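Local coordinates for putative nucleolar GTP-binding protein 1 (Plasmodium falciparum, PDB 2QU8), which binds guanine nucleotides and is probably a GTPase of the nucleolar NOG1 family, here holding GDP, at residues P23-H28 with K77-D82; I32-A37 with S43-I48. One frame throughout, in Å; residues are numbered along the deposited sequence.

Both interactions are built on two neighbouring parallel strands of one mixed sheet, 76-82 and 30-35, and their centres lie 13 Å apart. Interaction 1 lays the loop of residues 23-28 against strand 76-82, whereas interaction 2 packs helix 42-49 against strand 30-35. Both segments of interaction 2 fall between those of interaction 1 in sequence: 23-28 leads into strand 30-35, the helix follows, and strand 76-82 comes last. Main-chain bonds probably join the two, Ile81 N to Ile32 O and Ile81 O to Leu34 N. The nucleotide-binding strand-loop-helix thus shares its sheet with a strand that turns Gln79 and Ile81 to the loop of residues 23-28 and Ile80 and Asp82 to helix 42-49.

Interaction 1: residues P23-H28 with K77-D82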
loop_
_atom_site.group_PDB
_atom_site.type_symbol
_atom_site.label_atom_id
_atom_site.label_comp_id
_atom_site.label_asym_id
_atom_site.label_seq_id
_atom_site.Cartn_x
_atom_site.Cartn_y
_atom_site.Cartn_z
ATOM N N PRO A 23 -10.474 -11.227 -9.107
ATOM C CA PRO A 23 -11.931 -11.324 -8.995
ATOM C C PRO A 23 -12.599 -9.954 -9.038
ATOM O O PRO A 23 -12.457 -9.169 -8.102
ATOM C CB PRO A 23 -12.142 -11.981 -7.627
ATOM C CG PRO A 23 -10.943 -11.629 -6.844
ATOM C CD PRO A 23 -9.804 -11.472 -7.813
ATOM N N SER A 24 -13.301 -9.670 -10.132
ATOM C CA SER A 24 -14.116 -8.457 -10.262
ATOM C C SER A 24 -13.443 -7.170 -9.754
ATOM O O SER A 24 -14.024 -6.424 -8.961
ATOM C CB SER A 24 -15.484 -8.663 -9.588
ATOM N N ILE A 25 -12.213 -6.928 -10.198
ATOM C CA ILE A 25 -11.526 -5.671 -9.922
ATOM C C ILE A 25 -11.361 -4.919 -11.238
ATOM O O ILE A 25 -10.902 -5.488 -12.226
ATOM C CB ILE A 25 -10.122 -5.883 -9.287
ATOM C CG1 ILE A 25 -10.223 -6.593 -7.934
ATOM C CG2 ILE A 25 -9.383 -4.533 -9.139
ATOM C CD1 ILE A 25 -8.860 -6.937 -7.316
ATOM N N ASN A 26 -11.731 -3.643 -11.253
ATOM C CA ASN A 26 -11.410 -2.805 -12.395
ATOM C C ASN A 26 -9.947 -2.340 -12.335
ATOM O O ASN A 26 -9.578 -1.578 -11.444
ATOM C CB ASN A 26 -12.358 -1.614 -12.493
ATOM C CG ASN A 26 -12.246 -0.900 -13.823
ATOM O OD1 ASN A 26 -11.168 -0.453 -14.214
ATOM N ND2 ASN A 26 -13.359 -0.800 -14.535
ATOM N N PRO A 27 -9.117 -2.789 -13.295
ATOM C CA PRO A 27 -7.672 -2.504 -13.264
ATOM C C PRO A 27 -7.308 -1.054 -13.613
ATOM O O PRO A 27 -6.170 -0.634 -13.383
ATOM C CB PRO A 27 -7.112 -3.458 -14.319
ATOM C CG PRO A 27 -8.225 -3.609 -15.296
ATOM C CD PRO A 27 -9.492 -3.584 -14.480
ATOM N N HIS A 28 -8.271 -0.299 -14.137
ATOM C CA HIS A 28 -8.031 1.069 -14.596
ATOM C C HIS A 28 -8.369 2.139 -13.551
ATOM O O HIS A 28 -7.862 3.263 -13.622
ATOM C CB HIS A 28 -8.810 1.336 -15.891
ATOM C CG HIS A 28 -8.644 0.272 -16.935
ATOM N ND1 HIS A 28 -7.574 0.237 -17.802
ATOM C CD2 HIS A 28 -9.427 -0.787 -17.264
ATOM C CE1 HIS A 28 -7.697 -0.801 -18.613
ATOM N NE2 HIS A 28 -8.815 -1.436 -18.309
ATOM N N LYS A 77 -12.832 9.204 -8.360
ATOM C CA LYS A 77 -13.274 7.957 -7.743
ATOM C C LYS A 77 -12.105 7.000 -7.492
ATOM O O LYS A 77 -11.268 6.765 -8.370
ATOM C CB LYS A 77 -14.368 7.300 -8.588
ATOM C CG LYS A 77 -15.710 8.039 -8.543
ATOM C CD LYS A 77 -16.811 7.250 -9.241
ATOM C CE LYS A 77 -17.296 6.072 -8.399
ATOM N NZ LYS A 77 -17.997 5.040 -9.240
ATOM N N TYR A 78 -12.056 6.457 -6.281
ATOM C CA TYR A 78 -10.981 5.558 -5.881
ATOM C C TYR A 78 -11.506 4.219 -5.388
ATOM O O TYR A 78 -12.623 4.120 -4.881
ATOM C CB TYR A 78 -10.143 6.196 -4.775
ATOM C CG TYR A 78 -9.308 7.380 -5.218
ATOM C CD1 TYR A 78 -7.991 7.206 -5.635
ATOM C CD2 TYR A 78 -9.832 8.675 -5.206
ATOM C CE1 TYR A 78 -7.219 8.285 -6.049
ATOM C CE2 TYR A 78 -9.060 9.771 -5.612
ATOM C CZ TYR A 78 -7.760 9.566 -6.032
ATOM O OH TYR A 78 -6.991 10.639 -6.440
ATOM N N GLN A 79 -10.685 3.191 -5.546
ATOM C CA GLN A 79 -10.896 1.952 -4.816
ATOM C C GLN A 79 -9.721 1.678 -3.883
ATOM O O GLN A 79 -8.615 2.167 -4.092
ATOM C CB GLN A 79 -11.167 0.783 -5.758
ATOM C CG GLN A 79 -10.080 0.514 -6.782
ATOM C CD GLN A 79 -10.557 -0.372 -7.925
ATOM O OE1 GLN A 79 -11.754 -0.623 -8.074
ATOM N NE2 GLN A 79 -9.618 -0.846 -8.739
ATOM N N ILE A 80 -9.976 0.921 -2.828
ATOM C CA ILE A 80 -8.921 0.518 -1.928
ATOM C C ILE A 80 -9.074 -0.980 -1.658
ATOM O O ILE A 80 -10.138 -1.440 -1.245
ATOM C CB ILE A 80 -8.868 1.411 -0.644
ATOM C CG1 ILE A 80 -7.760 0.941 0.306
ATOM C CG2 ILE A 80 -10.277 1.546 0.027
ATOM C CD1 ILE A 80 -7.372 1.961 1.372
ATOM N N ILE A 81 -8.018 -1.734 -1.942
ATOM C CA ILE A 81 -8.078 -3.193 -1.937
ATOM C C ILE A 81 -7.267 -3.797 -0.796
ATOM O O ILE A 81 -6.125 -3.398 -0.538
ATOM C CB ILE A 81 -7.641 -3.781 -3.306
ATOM C CG1 ILE A 81 -8.522 -3.207 -4.426
ATOM C CG2 ILE A 81 -7.746 -5.309 -3.310
ATOM C CD1 ILE A 81 -8.026 -3.505 -5.818
ATOM N N ASP A 82 -7.876 -4.767 -0.121
ATOM C CA ASP A 82 -7.250 -5.494 0.969
ATOM C C ASP A 82 -7.336 -6.975 0.596
ATOM O O ASP A 82 -8.416 -7.482 0.289
ATOM C CB ASP A 82 -7.990 -5.201 2.298
ATOM C CG ASP A 82 -7.321 -5.848 3.519
ATOM O OD1 ASP A 82 -6.081 -5.967 3.548
ATOM O OD2 ASP A 82 -8.038 -6.222 4.475
HETATM O O HOH W 1 -13.006 -2.520 -9.089
#
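Gln79 and Asn26 meet where the loop leading into the first strand of a P-loop GTPase fold runs past strand 76-82. The side-chain nitrogen Gln79 NE2 donates to the backbone oxygen Asn26 O at 2.8 Å. The bond is bent, with an angle of 140° at the hydrogen, and the donor stands somewhat off the plane of the Asn26 carbonyl. In Gln79, chi1 (58°) puts CG between the backbone N and the carbonyl carbon, and the extended chain beyond it gives the amide its reach to the loop. The other half of the same amide works through a water, which accepts from Asn26 N at 2.8 Å and donates to Gln79 OE1. Both main-chain polar groups of Asn26 are therefore served by one glutamine, directly and by relay. Gln79 NE2 also bonds Thr31 OG1, which should fix the rotation of the amide.

Beside this polar patch, Ile25 and Ile81 reach toward each other tip to tip. The end methyl Ile81 CD1 comes against the branch methyl Ile25 CG2 at 3.7 Å and lies almost as near to Ile25 CD1. Ile25 CG2 also touches Gln79 NE2, and Leu66 of strand 66-73 flanks Ile25 as well. The Asn26 side chain reaches forward along its own loop in an Asx turn: OD1 accepts from His28 N at 2.9 Å, the donor lying in the plane of the side-chain carbonyl.

Interaction 2: residues I32-A37 with S43-I48; sequences IILSGA and SSFMNI. With GDP (guanosine-5'-diphosphate), chain B.
Leu34 meets helix 42-49 with its two methyl branches, each on a different residue. CD1 comes up to Met46 CB at 3.8 Å, while CD2 approaches the Phe45 ring obliquely, 4.3 Å from its CD2. Leu34 and Met46 are also the closest pair along the two backbones, with CA atoms 8.1 Å apart. Met46 gives only the root of its side chain to the strand; with CG anti to the backbone N (chi1 170°) and a bend at the sulfur, its methyl end turns from Leu34. No hydrogen bond spans the two segments, so their direct contact is wholly apolar.

The polar work is done one turn earlier, at the start of the helix, where GDP lies. Ser43 N points almost straight at the beta-phosphate oxygen O3B, 2.7 Å away with an angle of 166° at the hydrogen. Ser43 OG lies within hydrogen-bonding distance of O3B and of the alpha-phosphate oxygen O2A. O2A is gripped further by Ser44, through its backbone N and through OG at 2.6 Å. Lys42 NZ also bonds GDP and is itself held by Gly36 O and Ala37 O, while Asn39 N and Gly41 N contribute further bonds to the nucleotide. Strand, loop and helix together fit a P-loop (Walker A motif), the phosphates resting at the helix N-terminus, whose dipole would favour their charge.

Around the apolar contact, Leu113 of strand 110-117 and Ile80 of strand 76-82 touch both Leu34 and Phe45. Val192 and Ala195 of helix 192-222 touch Phe45 as well, and its ring also meets that of Phe184, so helices 42-49 and 192-222 pack on the same face of the sheet, with Phe45 in the seam between them.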
loop_
_atom_site.group_PDB
_atom_site.type_symbol
_atom_site.label_atom_id
_atom_site.label_comp_id
_atom_site.label_asym_id
_atom_site.label_seq_id
_atom_site.Cartn_x
_atom_site.Cartn_y
_atom_site.Cartn_z
ATOM N N ILE A 32 -5.751 2.324 -4.109
ATOM C CA ILE A 32 -4.791 2.081 -3.036
ATOM C C ILE A 32 -4.739 0.567 -2.761
ATOM O O ILE A 32 -5.754 -0.063 -2.465
ATOM C CB ILE A 32 -5.120 2.886 -1.755
ATOM C CG1 ILE A 32 -5.105 4.398 -2.048
ATOM C CG2 ILE A 32 -4.122 2.583 -0.654
ATOM C CD1 ILE A 32 -5.754 5.215 -0.946
ATOM N N ILE A 33 -3.554 -0.010 -2.895
ATOM C CA ILE A 33 -3.351 -1.428 -2.616
ATOM C C ILE A 33 -2.804 -1.558 -1.211
ATOM O O ILE A 33 -1.688 -1.121 -0.938
ATOM C CB ILE A 33 -2.370 -2.063 -3.634
ATOM C CG1 ILE A 33 -2.921 -1.897 -5.055
ATOM C CG2 ILE A 33 -2.098 -3.553 -3.283
ATOM C CD1 ILE A 33 -1.852 -1.938 -6.157
ATOM N N LEU A 34 -3.593 -2.141 -0.312
ATOM C CA LEU A 34 -3.143 -2.316 1.064
ATOM C C LEU A 34 -2.262 -3.545 1.227
ATOM O O LEU A 34 -2.570 -4.625 0.707
ATOM C CB LEU A 34 -4.321 -2.376 2.037
ATOM C CG LEU A 34 -5.040 -1.054 2.313
ATOM C CD1 LEU A 34 -6.405 -1.352 2.921
ATOM C CD2 LEU A 34 -4.204 -0.153 3.226
ATOM N N SER A 35 -1.182 -3.367 1.982
ATOM C CA SER A 35 -0.244 -4.443 2.286
ATOM C C SER A 35 0.323 -4.248 3.695
ATOM O O SER A 35 0.270 -3.151 4.247
ATOM C CB SER A 35 0.864 -4.472 1.229
ATOM O OG SER A 35 1.802 -5.508 1.478
ATOM N N GLY A 36 0.859 -5.315 4.277
ATOM C CA GLY A 36 1.322 -5.288 5.655
ATOM C C GLY A 36 0.952 -6.561 6.385
ATOM O O GLY A 36 0.042 -7.280 5.962
ATOM N N ALA A 37 1.653 -6.836 7.482
ATOM C CA ALA A 37 1.456 -8.061 8.265
ATOM C C ALA A 37 0.023 -8.202 8.786
ATOM O O ALA A 37 -0.723 -7.218 8.822
ATOM C CB ALA A 37 2.449 -8.117 9.409
ATOM N N SER A 43 -7.593 -3.820 7.217
ATOM C CA SER A 43 -9.049 -3.837 7.027
ATOM C C SER A 43 -9.713 -2.649 7.712
ATOM O O SER A 43 -10.684 -2.092 7.190
ATOM C CB SER A 43 -9.692 -5.157 7.492
ATOM O OG SER A 43 -9.617 -5.307 8.900
ATOM N N SER A 44 -9.186 -2.261 8.872
ATOM C CA SER A 44 -9.675 -1.080 9.577
ATOM C C SER A 44 -9.517 0.173 8.711
ATOM O O SER A 44 -10.440 0.972 8.585
ATOM C CB SER A 44 -8.925 -0.891 10.901
ATOM O OG SER A 44 -9.251 -1.915 11.818
ATOM N N PHE A 45 -8.342 0.327 8.108
ATOM C CA PHE A 45 -8.052 1.496 7.282
ATOM C C PHE A 45 -9.010 1.559 6.102
ATOM O O PHE A 45 -9.604 2.609 5.810
ATOM C CB PHE A 45 -6.605 1.456 6.775
ATOM C CG PHE A 45 -6.170 2.731 6.127
ATOM C CD1 PHE A 45 -5.405 3.654 6.839
ATOM C CD2 PHE A 45 -6.554 3.029 4.831
ATOM C CE1 PHE A 45 -5.004 4.866 6.243
ATOM C CE2 PHE A 45 -6.171 4.228 4.226
ATOM C CZ PHE A 45 -5.386 5.149 4.943
ATOM N N MET A 46 -9.159 0.421 5.428
ATOM C CA MET A 46 -10.067 0.327 4.303
ATOM C C MET A 46 -11.491 0.747 4.686
ATOM O O MET A 46 -12.115 1.554 3.992
ATOM C CB MET A 46 -10.068 -1.097 3.741
ATOM C CG MET A 46 -11.161 -1.324 2.721
ATOM S SD MET A 46 -11.241 -3.051 2.250
ATOM C CE MET A 46 -11.835 -3.786 3.780
ATOM N N ASN A 47 -12.003 0.182 5.778
ATOM C CA ASN A 47 -13.364 0.492 6.252
ATOM C C ASN A 47 -13.609 1.955 6.611
ATOM O O ASN A 47 -14.650 2.514 6.277
ATOM C CB ASN A 47 -13.745 -0.404 7.423
ATOM C CG ASN A 47 -14.095 -1.800 6.980
ATOM O OD1 ASN A 47 -13.570 -2.775 7.508
ATOM N ND2 ASN A 47 -14.972 -1.906 5.989
ATOM N N ILE A 48 -12.649 2.565 7.291
ATOM C CA ILE A 48 -12.744 3.977 7.651
ATOM C C ILE A 48 -12.857 4.886 6.419
ATOM O O ILE A 48 -13.816 5.659 6.305
ATOM C CB ILE A 48 -11.570 4.394 8.557
ATOM C CG1 ILE A 48 -11.730 3.738 9.927
ATOM C CG2 ILE A 48 -11.502 5.916 8.716
ATOM C CD1 ILE A 48 -10.449 3.611 10.693
HETATM P PB GDP B . -5.630 -6.290 9.525
HETATM O O1B GDP B . -5.632 -7.775 9.850
HETATM O O2B GDP B . -4.312 -5.940 8.891
HETATM O O3B GDP B . -6.736 -6.068 8.542
HETATM O O3A GDP B . -5.825 -5.429 10.863
HETATM P PA GDP B . -7.256 -5.083 11.540
HETATM O O1A GDP B . -8.155 -6.306 11.518
HETATM O O2A GDP B . -7.907 -3.924 10.850
HETATM O "O5'" GDP B . -6.785 -4.728 13.025
HETATM C "C5'" GDP B . -6.271 -5.761 13.880
HETATM C "C4'" GDP B . -6.507 -5.404 15.342
HETATM O "O4'" GDP B . -5.911 -4.129 15.617
HETATM C "C3'" GDP B . -7.987 -5.246 15.659
HETATM O "O3'" GDP B . -8.232 -5.715 16.984
HETATM C "C2'" GDP B . -8.202 -3.750 15.591
HETATM O "O2'" GDP B . -9.340 -3.333 16.344
HETATM C "C1'" GDP B . -6.888 -3.227 16.141
HETATM N N9 GDP B . -6.508 -1.881 15.674
HETATM C C8 GDP B . -6.700 -1.391 14.432
HETATM N N7 GDP B . -6.207 -0.132 14.336
HETATM C C5 GDP B . -5.685 0.193 15.535
HETATM C C6 GDP B . -4.998 1.371 16.113
HETATM O O6 GDP B . -4.802 2.389 15.410
HETATM N N1 GDP B . -4.613 1.314 17.402
HETATM C C2 GDP B . -4.819 0.225 18.172
HETATM N N2 GDP B . -4.394 0.242 19.462
HETATM N N3 GDP B . -5.435 -0.893 17.697
HETATM C C4 GDP B . -5.878 -0.968 16.412
#